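Local atomic coordinates of putative epimerase (Burkholderia cenocepacia, PDB entry 4LW8), a protein that is a putative NAD(P)-dependent epimerase, probably isomerising a nucleotide-linked sugar on the route to the O-antigen of the bacterial outer membrane. Residues R19-G31 and A80-A93. Residues are numbered along the deposited sequence; the frame is centred on the assembly and turned at random. Where two conformers were deposited one is given.
Sequences RRAFVTGLTGFTG and AAADARPDAVVHLA
Arg19 reaches Asp87 with an extended side chain, and its NH2 forms a salt bridge to OD2 (3.2 Å), probably a loose one because the arginine is exposed and poorly ordered; Ser129 takes OD1 of the same aspartate. Beyond this pair, strands 20-24 and 88-91 run parallel as neighbours in the Rossmann fold expected of this epimerase family. Arg20 suits a helix end: carbonyls there commonly lack a further helical N-H, and its NH1 donates almost straight to Ala84 O (3.0 Å, 170°), though from above the carbonyl plane, and more weakly to Asp83 O. Ala21 and Val23 share one face of the sheet with Ala88 and Val90, and helix 29-40 covers the two former residues. On the other face Phe22, its CG anti to the backbone N (chi1 -176°), packs CB on Pro86 CB (3.5 Å) and lays its ring against the alanines of helix 74-84, CD1 lying 3.8 Å from Ala84 CB. In the backbone, Phe22 N binds Ala88 O and Phe22 O accepts from Val90 N. Thr24 OG1 is hydrogen-bonded to His91 ND1 at 2.7 Å and accepts Ala93 N at 3.1 Å. Gly25 adopts positive phi and begins the glycine-containing turn before helix 29-40, the place where Rossmann folds bind the dinucleotide. At Gly31 a CB would run into Leu26 O; Leu92 CD1 packs on Gly31 CA (3.6 Å) and against Val23 CG1.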
# COMPACT_ATOMS: atom_id res chain seq x y z
N ARG A 19 -7.83 21.03 27.35
CA ARG A 19 -8.04 20.34 26.09
C ARG A 19 -6.73 20.15 25.33
O ARG A 19 -6.02 21.11 25.05
CB ARG A 19 -9.04 21.11 25.22
CG ARG A 19 -9.51 20.34 24.01
CD ARG A 19 -10.61 21.10 23.29
NE ARG A 19 -11.35 20.23 22.37
CZ ARG A 19 -12.06 20.67 21.33
NH1 ARG A 19 -12.12 21.97 21.07
NH2 ARG A 19 -12.70 19.81 20.56
N ARG A 20 -6.41 18.90 24.99
CA ARG A 20 -5.08 18.61 24.47
C ARG A 20 -5.07 18.16 23.01
O ARG A 20 -5.97 17.47 22.54
CB ARG A 20 -4.41 17.55 25.34
CG ARG A 20 -4.16 18.02 26.77
CD ARG A 20 -3.96 16.84 27.67
NE ARG A 20 -3.55 17.18 29.03
CZ ARG A 20 -2.88 16.33 29.79
NH1 ARG A 20 -2.54 15.15 29.29
NH2 ARG A 20 -2.52 16.66 31.03
N ALA A 21 -4.03 18.59 22.31
CA ALA A 21 -3.75 18.07 20.97
C ALA A 21 -2.43 17.34 21.01
O ALA A 21 -1.55 17.67 21.82
CB ALA A 21 -3.72 19.18 19.96
N PHE A 22 -2.30 16.34 20.14
CA PHE A 22 -1.09 15.54 20.04
C PHE A 22 -0.66 15.50 18.57
O PHE A 22 -1.42 15.06 17.70
CB PHE A 22 -1.36 14.13 20.58
CG PHE A 22 -0.16 13.23 20.60
CD1 PHE A 22 0.92 13.50 21.44
CD2 PHE A 22 -0.12 12.08 19.81
CE1 PHE A 22 2.02 12.65 21.48
CE2 PHE A 22 0.99 11.24 19.83
CZ PHE A 22 2.05 11.52 20.67
N VAL A 23 0.53 16.00 18.29
CA VAL A 23 1.01 16.14 16.91
C VAL A 23 2.29 15.38 16.71
O VAL A 23 3.29 15.70 17.34
CB VAL A 23 1.25 17.62 16.53
CG1 VAL A 23 1.72 17.72 15.08
CG2 VAL A 23 -0.03 18.47 16.80
N THR A 24 2.30 14.37 15.85
CA THR A 24 3.56 13.72 15.55
C THR A 24 4.39 14.60 14.60
O THR A 24 3.83 15.29 13.75
CB THR A 24 3.36 12.33 14.93
OG1 THR A 24 2.69 12.46 13.67
CG2 THR A 24 2.56 11.44 15.89
N GLY A 25 5.71 14.58 14.74
CA GLY A 25 6.57 15.43 13.92
C GLY A 25 6.29 16.90 14.20
O GLY A 25 6.35 17.73 13.29
N LEU A 26 5.96 17.21 15.45
CA LEU A 26 5.57 18.56 15.86
C LEU A 26 6.62 19.63 15.53
O LEU A 26 6.25 20.76 15.19
CB LEU A 26 5.27 18.60 17.37
CG LEU A 26 4.94 19.95 18.01
CD1 LEU A 26 3.80 20.66 17.28
CD2 LEU A 26 4.56 19.76 19.48
N THR A 27 7.91 19.30 15.63
CA THR A 27 8.94 20.33 15.45
C THR A 27 9.42 20.43 13.99
O THR A 27 10.32 21.19 13.69
CB THR A 27 10.16 20.11 16.38
OG1 THR A 27 10.75 18.84 16.13
CG2 THR A 27 9.72 20.19 17.85
N GLY A 28 8.82 19.68 13.08
CA GLY A 28 9.18 19.83 11.68
C GLY A 28 8.56 21.10 11.11
O GLY A 28 7.88 21.85 11.82
N PHE A 29 8.79 21.33 9.82
CA PHE A 29 8.29 22.50 9.13
C PHE A 29 6.78 22.70 9.29
O PHE A 29 6.34 23.74 9.78
CB PHE A 29 8.63 22.39 7.64
CG PHE A 29 7.88 23.36 6.76
CD1 PHE A 29 8.06 24.73 6.91
CD2 PHE A 29 7.05 22.90 5.75
CE1 PHE A 29 7.39 25.61 6.10
CE2 PHE A 29 6.38 23.77 4.94
CZ PHE A 29 6.55 25.14 5.11
N THR A 30 5.99 21.71 8.91
CA THR A 30 4.53 21.81 8.98
C THR A 30 4.05 21.89 10.43
O THR A 30 3.15 22.66 10.76
CB THR A 30 3.87 20.62 8.28
OG1 THR A 30 4.32 20.58 6.91
CG2 THR A 30 2.35 20.76 8.30
N GLY A 31 4.67 21.09 11.29
CA GLY A 31 4.32 21.04 12.70
C GLY A 31 4.39 22.39 13.40
O GLY A 31 3.56 22.70 14.24
N ALA A 80 3.33 7.45 25.43
CA ALA A 80 3.19 8.87 25.11
C ALA A 80 1.71 9.26 24.93
O ALA A 80 1.27 10.30 25.42
CB ALA A 80 3.98 9.22 23.85
N ALA A 81 0.95 8.44 24.21
CA ALA A 81 -0.46 8.73 23.97
C ALA A 81 -1.26 8.71 25.25
O ALA A 81 -2.13 9.56 25.47
CB ALA A 81 -1.04 7.72 23.00
N ALA A 82 -0.98 7.72 26.10
CA ALA A 82 -1.73 7.57 27.34
C ALA A 82 -1.47 8.74 28.30
O ALA A 82 -2.32 9.10 29.10
CB ALA A 82 -1.40 6.23 28.00
N ASP A 83 -0.28 9.32 28.20
CA ASP A 83 0.11 10.49 28.99
C ASP A 83 -0.53 11.75 28.40
O ASP A 83 -1.09 12.57 29.12
CB ASP A 83 1.64 10.61 29.01
CG ASP A 83 2.17 11.66 30.01
OD1 ASP A 83 1.48 11.99 30.99
OD2 ASP A 83 3.30 12.14 29.81
N ALA A 84 -0.43 11.89 27.08
CA ALA A 84 -0.96 13.05 26.37
C ALA A 84 -2.49 13.11 26.41
O ALA A 84 -3.07 14.19 26.49
CB ALA A 84 -0.45 13.07 24.92
N ARG A 85 -3.15 11.95 26.32
CA ARG A 85 -4.62 11.87 26.35
C ARG A 85 -5.30 12.86 25.39
O ARG A 85 -6.19 13.60 25.79
CB ARG A 85 -5.15 12.11 27.76
CG ARG A 85 -4.89 10.94 28.68
CD ARG A 85 -5.68 11.03 29.98
NE ARG A 85 -5.29 12.15 30.83
CZ ARG A 85 -4.15 12.21 31.53
NH1 ARG A 85 -3.25 11.22 31.46
NH2 ARG A 85 -3.91 13.27 32.29
N PRO A 86 -4.89 12.87 24.12
CA PRO A 86 -5.39 13.96 23.28
C PRO A 86 -6.86 13.86 22.91
O PRO A 86 -7.40 12.76 22.80
CB PRO A 86 -4.53 13.81 22.02
CG PRO A 86 -4.29 12.34 21.94
CD PRO A 86 -4.06 11.92 23.36
N ASP A 87 -7.51 15.01 22.73
CA ASP A 87 -8.80 15.02 22.06
C ASP A 87 -8.61 15.15 20.55
O ASP A 87 -9.44 14.67 19.78
CB ASP A 87 -9.68 16.17 22.57
CG ASP A 87 -11.12 16.04 22.12
OD1 ASP A 87 -11.73 14.97 22.38
OD2 ASP A 87 -11.63 16.99 21.49
N ALA A 88 -7.53 15.79 20.11
CA ALA A 88 -7.23 15.94 18.68
C ALA A 88 -5.83 15.44 18.36
O ALA A 88 -4.89 15.69 19.10
CB ALA A 88 -7.38 17.40 18.25
N VAL A 89 -5.69 14.74 17.24
CA VAL A 89 -4.40 14.23 16.82
C VAL A 89 -4.10 14.66 15.39
O VAL A 89 -4.97 14.57 14.53
CB VAL A 89 -4.35 12.67 16.91
CG1 VAL A 89 -3.02 12.14 16.37
CG2 VAL A 89 -4.56 12.21 18.36
N VAL A 90 -2.89 15.14 15.14
CA VAL A 90 -2.48 15.41 13.77
C VAL A 90 -1.20 14.64 13.51
O VAL A 90 -0.19 14.84 14.18
CB VAL A 90 -2.26 16.91 13.49
CG1 VAL A 90 -1.95 17.13 11.98
CG2 VAL A 90 -3.49 17.70 13.86
N HIS A 91 -1.26 13.73 12.55
CA HIS A 91 -0.12 12.87 12.25
C HIS A 91 0.67 13.43 11.08
O HIS A 91 0.26 13.29 9.94
CB HIS A 91 -0.62 11.47 11.96
CG HIS A 91 0.46 10.50 11.59
ND1 HIS A 91 1.66 10.43 12.24
CD2 HIS A 91 0.48 9.52 10.64
CE1 HIS A 91 2.40 9.46 11.71
NE2 HIS A 91 1.70 8.90 10.74
N LEU A 92 1.79 14.09 11.38
CA LEU A 92 2.61 14.73 10.35
C LEU A 92 3.93 14.00 10.11
O LEU A 92 4.57 14.20 9.09
CB LEU A 92 2.92 16.19 10.74
CG LEU A 92 1.69 17.07 10.99
CD1 LEU A 92 2.10 18.44 11.55
CD2 LEU A 92 0.86 17.22 9.71
N ALA A 93 4.35 13.20 11.10
CA ALA A 93 5.66 12.55 11.04
C ALA A 93 5.69 11.50 9.94
O ALA A 93 4.85 10.61 9.90
CB ALA A 93 6.00 11.92 12.39